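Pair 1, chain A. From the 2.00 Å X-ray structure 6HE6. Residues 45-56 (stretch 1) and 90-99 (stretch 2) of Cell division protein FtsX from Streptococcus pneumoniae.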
# COMPACT_ATOMS: atom_id res chain seq x y z
N SER A 45 9.18 7.62 -3.33
CA SER A 45 10.41 7.05 -2.79
C SER A 45 10.57 5.60 -3.20
O SER A 45 11.69 5.15 -3.50
CB SER A 45 10.41 7.17 -1.27
OG SER A 45 10.28 8.52 -0.88
N LEU A 46 9.48 4.83 -3.19
CA LEU A 46 9.52 3.47 -3.69
C LEU A 46 9.82 3.44 -5.19
O LEU A 46 10.75 2.75 -5.63
CB LEU A 46 8.18 2.76 -3.40
CG LEU A 46 7.76 2.58 -1.93
CD1 LEU A 46 6.30 2.10 -1.83
CD2 LEU A 46 8.66 1.57 -1.26
N LYS A 47 9.07 4.21 -5.98
CA LYS A 47 9.26 4.28 -7.43
C LYS A 47 10.66 4.75 -7.82
O LYS A 47 11.14 4.40 -8.91
CB LYS A 47 8.19 5.22 -8.02
CG LYS A 47 7.82 4.96 -9.48
CD LYS A 47 7.03 3.69 -9.63
CE LYS A 47 7.12 3.06 -11.01
NZ LYS A 47 6.16 3.63 -11.96
N ASN A 48 11.34 5.49 -6.96
CA ASN A 48 12.69 5.96 -7.24
C ASN A 48 13.76 4.90 -7.03
O ASN A 48 14.91 5.13 -7.43
CB ASN A 48 13.02 7.18 -6.38
CG ASN A 48 12.50 8.47 -6.96
OD1 ASN A 48 12.12 8.52 -8.13
ND2 ASN A 48 12.47 9.52 -6.14
N MET A 49 13.43 3.77 -6.41
CA MET A 49 14.42 2.73 -6.21
C MET A 49 14.73 2.01 -7.51
O MET A 49 13.82 1.54 -8.20
CB MET A 49 13.93 1.73 -5.17
CG MET A 49 13.60 2.33 -3.82
SD MET A 49 13.12 1.00 -2.70
CE MET A 49 12.74 1.95 -1.21
N SER A 50 16.02 1.91 -7.84
CA SER A 50 16.41 1.35 -9.13
C SER A 50 16.01 -0.11 -9.29
O SER A 50 15.81 -0.57 -10.42
CB SER A 50 17.92 1.50 -9.34
OG SER A 50 18.60 1.28 -8.12
N THR A 51 15.86 -0.84 -8.19
CA THR A 51 15.53 -2.26 -8.28
C THR A 51 14.03 -2.55 -8.23
O THR A 51 13.66 -3.73 -8.20
CB THR A 51 16.22 -3.02 -7.16
OG1 THR A 51 15.90 -2.40 -5.91
CG2 THR A 51 17.74 -2.99 -7.35
N VAL A 52 13.14 -1.54 -8.24
CA VAL A 52 11.70 -1.79 -8.26
C VAL A 52 11.13 -1.58 -9.67
O VAL A 52 11.48 -0.62 -10.37
CB VAL A 52 10.95 -0.92 -7.24
CG1 VAL A 52 11.60 -1.01 -5.88
CG2 VAL A 52 10.91 0.49 -7.70
N LYS A 53 10.23 -2.48 -10.07
CA LYS A 53 9.63 -2.38 -11.40
C LYS A 53 8.25 -1.72 -11.40
O LYS A 53 7.91 -1.01 -12.35
CB LYS A 53 9.52 -3.76 -12.05
CG LYS A 53 8.81 -3.72 -13.43
CD LYS A 53 8.70 -5.07 -14.14
CE LYS A 53 9.21 -4.96 -15.58
NZ LYS A 53 9.51 -6.27 -16.23
N SER A 54 7.45 -1.94 -10.37
CA SER A 54 6.12 -1.33 -10.31
C SER A 54 5.68 -1.21 -8.86
O SER A 54 6.09 -2.00 -8.00
CB SER A 54 5.11 -2.15 -11.11
OG SER A 54 4.90 -3.41 -10.48
N VAL A 55 4.85 -0.20 -8.58
CA VAL A 55 4.30 0.01 -7.25
C VAL A 55 2.84 0.39 -7.42
O VAL A 55 2.52 1.40 -8.06
CB VAL A 55 5.08 1.07 -6.46
CG1 VAL A 55 5.27 2.23 -7.30
CG2 VAL A 55 4.32 1.50 -5.21
N THR A 56 1.96 -0.43 -6.87
CA THR A 56 0.52 -0.36 -7.11
C THR A 56 -0.21 -0.20 -5.79
O THR A 56 -0.03 -1.01 -4.88
CB THR A 56 0.05 -1.63 -7.82
OG1 THR A 56 0.81 -1.82 -9.02
CG2 THR A 56 -1.41 -1.54 -8.15
N ILE A 90 1.88 -2.45 -3.28
CA ILE A 90 2.36 -3.76 -3.72
C ILE A 90 3.52 -3.48 -4.66
O ILE A 90 3.33 -2.95 -5.76
CB ILE A 90 1.26 -4.59 -4.39
CG1 ILE A 90 -0.04 -4.58 -3.58
CG2 ILE A 90 1.75 -6.02 -4.63
CD1 ILE A 90 0.00 -5.36 -2.27
N VAL A 91 4.74 -3.78 -4.21
CA VAL A 91 5.96 -3.44 -4.94
C VAL A 91 6.48 -4.69 -5.62
O VAL A 91 6.56 -5.76 -4.99
CB VAL A 91 7.02 -2.84 -4.00
CG1 VAL A 91 8.30 -2.49 -4.76
CG2 VAL A 91 6.47 -1.60 -3.24
N GLU A 92 6.83 -4.57 -6.90
CA GLU A 92 7.42 -5.65 -7.67
C GLU A 92 8.91 -5.36 -7.86
O GLU A 92 9.27 -4.34 -8.44
CB GLU A 92 6.73 -5.78 -9.03
CG GLU A 92 7.39 -6.79 -9.97
CD GLU A 92 6.74 -6.79 -11.34
OE1 GLU A 92 6.08 -5.78 -11.66
OE2 GLU A 92 6.89 -7.78 -12.09
N ALA A 93 9.76 -6.26 -7.35
CA ALA A 93 11.21 -6.16 -7.50
C ALA A 93 11.64 -6.59 -8.90
O ALA A 93 10.91 -7.28 -9.61
CB ALA A 93 11.93 -7.03 -6.47
N ASN A 94 12.85 -6.19 -9.30
CA ASN A 94 13.36 -6.62 -10.60
C ASN A 94 13.83 -8.08 -10.56
O ASN A 94 13.74 -8.78 -11.58
CB ASN A 94 14.51 -5.71 -11.05
CG ASN A 94 14.02 -4.49 -11.83
OD1 ASN A 94 12.93 -4.47 -12.41
ND2 ASN A 94 14.85 -3.44 -11.85
N ALA A 95 14.35 -8.54 -9.43
CA ALA A 95 14.82 -9.90 -9.27
C ALA A 95 14.53 -10.33 -7.85
O ALA A 95 14.38 -9.48 -6.96
CB ALA A 95 16.33 -10.02 -9.56
N PRO A 96 14.42 -11.64 -7.59
CA PRO A 96 14.24 -12.09 -6.20
C PRO A 96 15.29 -11.55 -5.24
O PRO A 96 14.95 -11.17 -4.12
CB PRO A 96 14.29 -13.62 -6.33
CG PRO A 96 13.85 -13.90 -7.72
CD PRO A 96 14.34 -12.75 -8.56
N ASN A 97 16.55 -11.47 -5.68
CA ASN A 97 17.63 -11.07 -4.77
C ASN A 97 17.54 -9.61 -4.33
O ASN A 97 18.15 -9.26 -3.32
CB ASN A 97 18.98 -11.34 -5.44
CG ASN A 97 19.34 -12.81 -5.42
OD1 ASN A 97 18.67 -13.61 -4.75
ND2 ASN A 97 20.37 -13.18 -6.16
N ASP A 98 16.82 -8.77 -5.08
CA ASP A 98 16.64 -7.37 -4.71
C ASP A 98 15.62 -7.17 -3.60
O ASP A 98 15.51 -6.05 -3.07
CB ASP A 98 16.19 -6.54 -5.92
CG ASP A 98 17.16 -6.60 -7.08
OD1 ASP A 98 18.39 -6.54 -6.86
OD2 ASP A 98 16.69 -6.70 -8.23
N VAL A 99 14.87 -8.21 -3.24
CA VAL A 99 13.72 -8.04 -2.35
C VAL A 99 14.16 -7.60 -0.96
O VAL A 99 13.58 -6.68 -0.37
CB VAL A 99 12.89 -9.34 -2.29
CG1 VAL A 99 12.11 -9.41 -0.97
CG2 VAL A 99 11.98 -9.46 -3.48
O HOH W 1 2.99 -3.61 -8.41

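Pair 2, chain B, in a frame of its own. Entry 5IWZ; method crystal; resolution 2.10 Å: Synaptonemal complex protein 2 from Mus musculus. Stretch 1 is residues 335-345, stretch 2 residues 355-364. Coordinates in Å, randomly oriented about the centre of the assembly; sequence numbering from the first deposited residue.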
# COMPACT_ATOMS: atom_id res chain seq x y z
N THR B 335 9.36 5.42 6.72
CA THR B 335 8.31 6.43 6.72
C THR B 335 8.02 6.83 8.15
O THR B 335 7.87 5.96 9.01
CB THR B 335 7.04 5.88 6.06
OG1 THR B 335 7.35 5.51 4.71
CG2 THR B 335 5.92 6.90 6.08
N VAL B 336 7.94 8.14 8.40
CA VAL B 336 7.62 8.67 9.73
C VAL B 336 6.32 9.45 9.63
O VAL B 336 6.31 10.57 9.12
CB VAL B 336 8.73 9.57 10.29
CG1 VAL B 336 8.35 10.13 11.69
CG2 VAL B 336 10.06 8.84 10.33
N PRO B 337 5.21 8.92 10.14
CA PRO B 337 3.95 9.65 10.05
C PRO B 337 3.80 10.62 11.20
O PRO B 337 4.37 10.44 12.28
CB PRO B 337 2.89 8.54 10.12
CG PRO B 337 3.54 7.47 10.90
CD PRO B 337 5.03 7.54 10.63
N GLU B 338 3.02 11.67 10.95
CA GLU B 338 2.95 12.75 11.93
C GLU B 338 2.42 12.27 13.27
O GLU B 338 2.84 12.78 14.32
CB GLU B 338 2.12 13.93 11.37
CG GLU B 338 0.65 13.80 11.30
CD GLU B 338 -0.02 15.17 11.04
OE1 GLU B 338 -1.11 15.21 10.44
OE2 GLU B 338 0.57 16.20 11.44
N GLU B 339 1.55 11.26 13.28
CA GLU B 339 1.02 10.78 14.55
C GLU B 339 2.10 10.09 15.39
O GLU B 339 1.90 9.91 16.59
CB GLU B 339 -0.16 9.83 14.31
CG GLU B 339 0.24 8.49 13.72
CD GLU B 339 0.01 8.38 12.21
OE1 GLU B 339 -0.16 9.42 11.52
OE2 GLU B 339 0.02 7.23 11.72
N LYS B 340 3.22 9.69 14.80
CA LYS B 340 4.31 9.08 15.56
C LYS B 340 5.27 10.11 16.17
O LYS B 340 6.15 9.73 16.94
CB LYS B 340 5.10 8.15 14.65
CG LYS B 340 4.88 6.68 14.89
CD LYS B 340 5.96 5.88 14.18
CE LYS B 340 5.45 4.54 13.69
NZ LYS B 340 6.57 3.64 13.25
N VAL B 341 5.12 11.39 15.86
CA VAL B 341 6.07 12.43 16.28
C VAL B 341 5.49 13.10 17.52
O VAL B 341 4.41 13.68 17.48
CB VAL B 341 6.33 13.44 15.15
CG1 VAL B 341 7.17 14.63 15.64
CG2 VAL B 341 7.03 12.75 13.97
N GLN B 342 6.20 12.95 18.64
CA GLN B 342 5.85 13.65 19.87
C GLN B 342 6.15 15.15 19.77
O GLN B 342 5.33 15.98 20.16
CB GLN B 342 6.59 13.04 21.06
CG GLN B 342 6.07 13.52 22.41
CD GLN B 342 6.77 12.85 23.57
OE1 GLN B 342 7.97 13.01 23.74
NE2 GLN B 342 6.02 12.08 24.35
N MET B 343 7.34 15.50 19.27
CA MET B 343 7.65 16.89 18.92
C MET B 343 8.98 16.89 18.18
O MET B 343 9.68 15.88 18.10
CB MET B 343 7.68 17.85 20.13
CG MET B 343 8.76 17.66 21.17
SD MET B 343 8.65 18.90 22.53
CE MET B 343 7.05 18.49 23.24
N TYR B 344 9.31 18.05 17.62
CA TYR B 344 10.58 18.21 16.93
C TYR B 344 11.15 19.58 17.20
O TYR B 344 10.45 20.51 17.60
CB TYR B 344 10.43 18.00 15.42
CG TYR B 344 9.69 19.09 14.67
CD1 TYR B 344 10.37 20.19 14.12
CD2 TYR B 344 8.32 18.99 14.46
CE1 TYR B 344 9.68 21.16 13.41
CE2 TYR B 344 7.63 19.95 13.76
CZ TYR B 344 8.31 21.04 13.23
OH TYR B 344 7.59 22.00 12.53
N ASN B 345 12.44 19.72 16.94
CA ASN B 345 13.05 21.04 16.93
C ASN B 345 14.09 21.11 15.82
O ASN B 345 14.55 20.09 15.29
CB ASN B 345 13.67 21.40 18.29
CG ASN B 345 14.93 20.65 18.59
OD1 ASN B 345 16.03 21.09 18.23
ND2 ASN B 345 14.79 19.52 19.28
N LEU B 355 17.50 18.79 12.18
CA LEU B 355 16.10 18.47 12.48
C LEU B 355 16.12 17.26 13.40
O LEU B 355 16.54 16.17 12.99
CB LEU B 355 15.32 18.18 11.20
CG LEU B 355 13.92 17.58 11.39
CD1 LEU B 355 12.98 18.57 12.08
CD2 LEU B 355 13.36 17.17 10.01
N THR B 356 15.66 17.45 14.64
CA THR B 356 15.56 16.38 15.63
C THR B 356 14.09 16.05 15.85
O THR B 356 13.33 16.91 16.29
CB THR B 356 16.19 16.80 16.95
OG1 THR B 356 17.55 17.16 16.72
CG2 THR B 356 16.15 15.63 17.97
N LEU B 357 13.70 14.81 15.53
CA LEU B 357 12.33 14.31 15.73
C LEU B 357 12.31 13.40 16.94
O LEU B 357 12.97 12.36 16.94
CB LEU B 357 11.82 13.52 14.52
CG LEU B 357 11.68 14.09 13.11
CD1 LEU B 357 11.21 12.97 12.15
CD2 LEU B 357 10.71 15.26 13.11
N THR B 358 11.55 13.78 17.96
CA THR B 358 11.30 12.90 19.09
C THR B 358 10.06 12.08 18.78
O THR B 358 8.98 12.65 18.57
CB THR B 358 11.11 13.71 20.38
OG1 THR B 358 12.30 14.45 20.65
CG2 THR B 358 10.82 12.80 21.57
N LEU B 359 10.20 10.76 18.71
CA LEU B 359 9.08 9.89 18.40
C LEU B 359 8.35 9.44 19.67
O LEU B 359 8.94 9.35 20.74
CB LEU B 359 9.55 8.66 17.63
CG LEU B 359 10.40 8.94 16.38
CD1 LEU B 359 10.79 7.62 15.76
CD2 LEU B 359 9.66 9.82 15.39
N LYS B 360 7.06 9.14 19.51
CA LYS B 360 6.23 8.70 20.62
C LYS B 360 6.53 7.28 21.06
O LYS B 360 5.99 6.85 22.09
CB LYS B 360 4.74 8.83 20.25
CG LYS B 360 4.23 10.25 20.22
CD LYS B 360 2.78 10.35 19.77
CE LYS B 360 2.39 11.81 19.63
NZ LYS B 360 0.97 12.06 19.23
N ASN B 361 7.34 6.53 20.31
CA ASN B 361 7.77 5.22 20.79
C ASN B 361 9.07 4.85 20.11
O ASN B 361 9.46 5.44 19.09
CB ASN B 361 6.69 4.15 20.54
CG ASN B 361 6.25 4.07 19.10
OD1 ASN B 361 5.27 4.71 18.70
ND2 ASN B 361 6.97 3.26 18.30
N ILE B 362 9.76 3.86 20.70
CA ILE B 362 10.98 3.31 20.13
C ILE B 362 10.67 2.67 18.79
O ILE B 362 9.64 1.99 18.63
CB ILE B 362 11.59 2.27 21.09
CG1 ILE B 362 11.88 2.89 22.46
CG2 ILE B 362 12.85 1.65 20.50
CD1 ILE B 362 12.34 1.85 23.51
N VAL B 363 11.55 2.87 17.80
CA VAL B 363 11.41 2.21 16.52
C VAL B 363 12.69 1.45 16.21
O VAL B 363 13.73 1.65 16.84
CB VAL B 363 11.04 3.18 15.38
CG1 VAL B 363 9.74 3.89 15.71
CG2 VAL B 363 12.17 4.19 15.15
N LYS B 364 12.60 0.56 15.24
CA LYS B 364 13.74 -0.27 14.85
C LYS B 364 13.99 -0.08 13.36
O LYS B 364 13.08 -0.28 12.55
CB LYS B 364 13.50 -1.74 15.18
CG LYS B 364 14.67 -2.65 14.86
CD LYS B 364 14.27 -4.11 15.03
CE LYS B 364 15.45 -5.06 14.86
NZ LYS B 364 15.04 -6.50 14.94
O HOH W 2 1.94 13.69 16.72
O HOH W 3 6.56 2.30 15.41

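In both pairs two antiparallel strands lie edge to edge, their directions 160° apart in pair 1 and 164° in pair 2, and the backbones of fourteen central residues superpose to 0.5 Å. The shared feature is a beta bulge. Val A52 sits opposite Ala A93, as Val B341 sits opposite Leu B359, but the register then slips by one, so that Ser A54 pairs with Glu A92 and Met B343 with Thr B358. Lys A53 or Gln B342 is the extra residue; its helix-like psi, -36° or -46°, swings the following peptide round and so takes up the added residue. Lys A53 N donates to Glu A92 O at 2.7 Å, Gln B342 N to Thr B358 O at 2.8 Å. In pair 2 Thr B358 O also receives a weak bond from Met B343 N at 3.4 Å. Beyond the bulge the ladder is regular, with Thr A56 N to Ile A90 O at 3.1 Å matched by Asn B345 N to Thr B356 O at 3.0 Å. Before it, Asn A94 N reaches Thr A51 O, and Lys B360 N reaches Lys B340 O, each at 2.8 Å.

The face carrying Val A55 and Val A91, or Tyr B344 and Leu B357, packs mainly through carbon. Pair 1 uses compact, branched valines, which suit extended backbone: Val A91 CG1 meets Val A52 CG1 at 3.8 Å, and Val A91 CG2 meets Leu A46 CD1 at 4.0 Å. In pair 2 Leu B357 matches Val A91 and Tyr B344 matches Val A55. The longer leucine spans two neighbours: Leu B357 CD2 lies 3.6 Å from Tyr B344 CB, and Leu B357 CD1 4.1 Å from Val B336 CG1. Leu B359 stands where pair 1 has Ala A93; its CA-to-CB bond points away overall, yet Leu B359 CD2 comes back to Val B336 CG1 at 3.9 Å, a reach alanine lacks.

The other face differs in chemistry. Ser A54 OG donates to Glu A92 OE1 at 2.9 Å, the short hydroxyl fitting beside an extended carboxylate. Water 1 joins Ser A54 OG (2.8 Å), Thr A56 OG1 (2.9 Å) and Ile A90 O (2.8 Å). At the serine and glutamate positions pair 2 has Met B343 and Thr B358, with no such side-chain bond between them.

Beside the bulge of pair 1, Lys A53 CB passes Asn A94 OD1 at 3.5 Å. In pair 2 the matching Lys B360 is long enough to run along backbone, Lys B360 CD 3.3 Å from Glu B339 O, and Lys B360 NZ donates to water 2 at 3.1 Å.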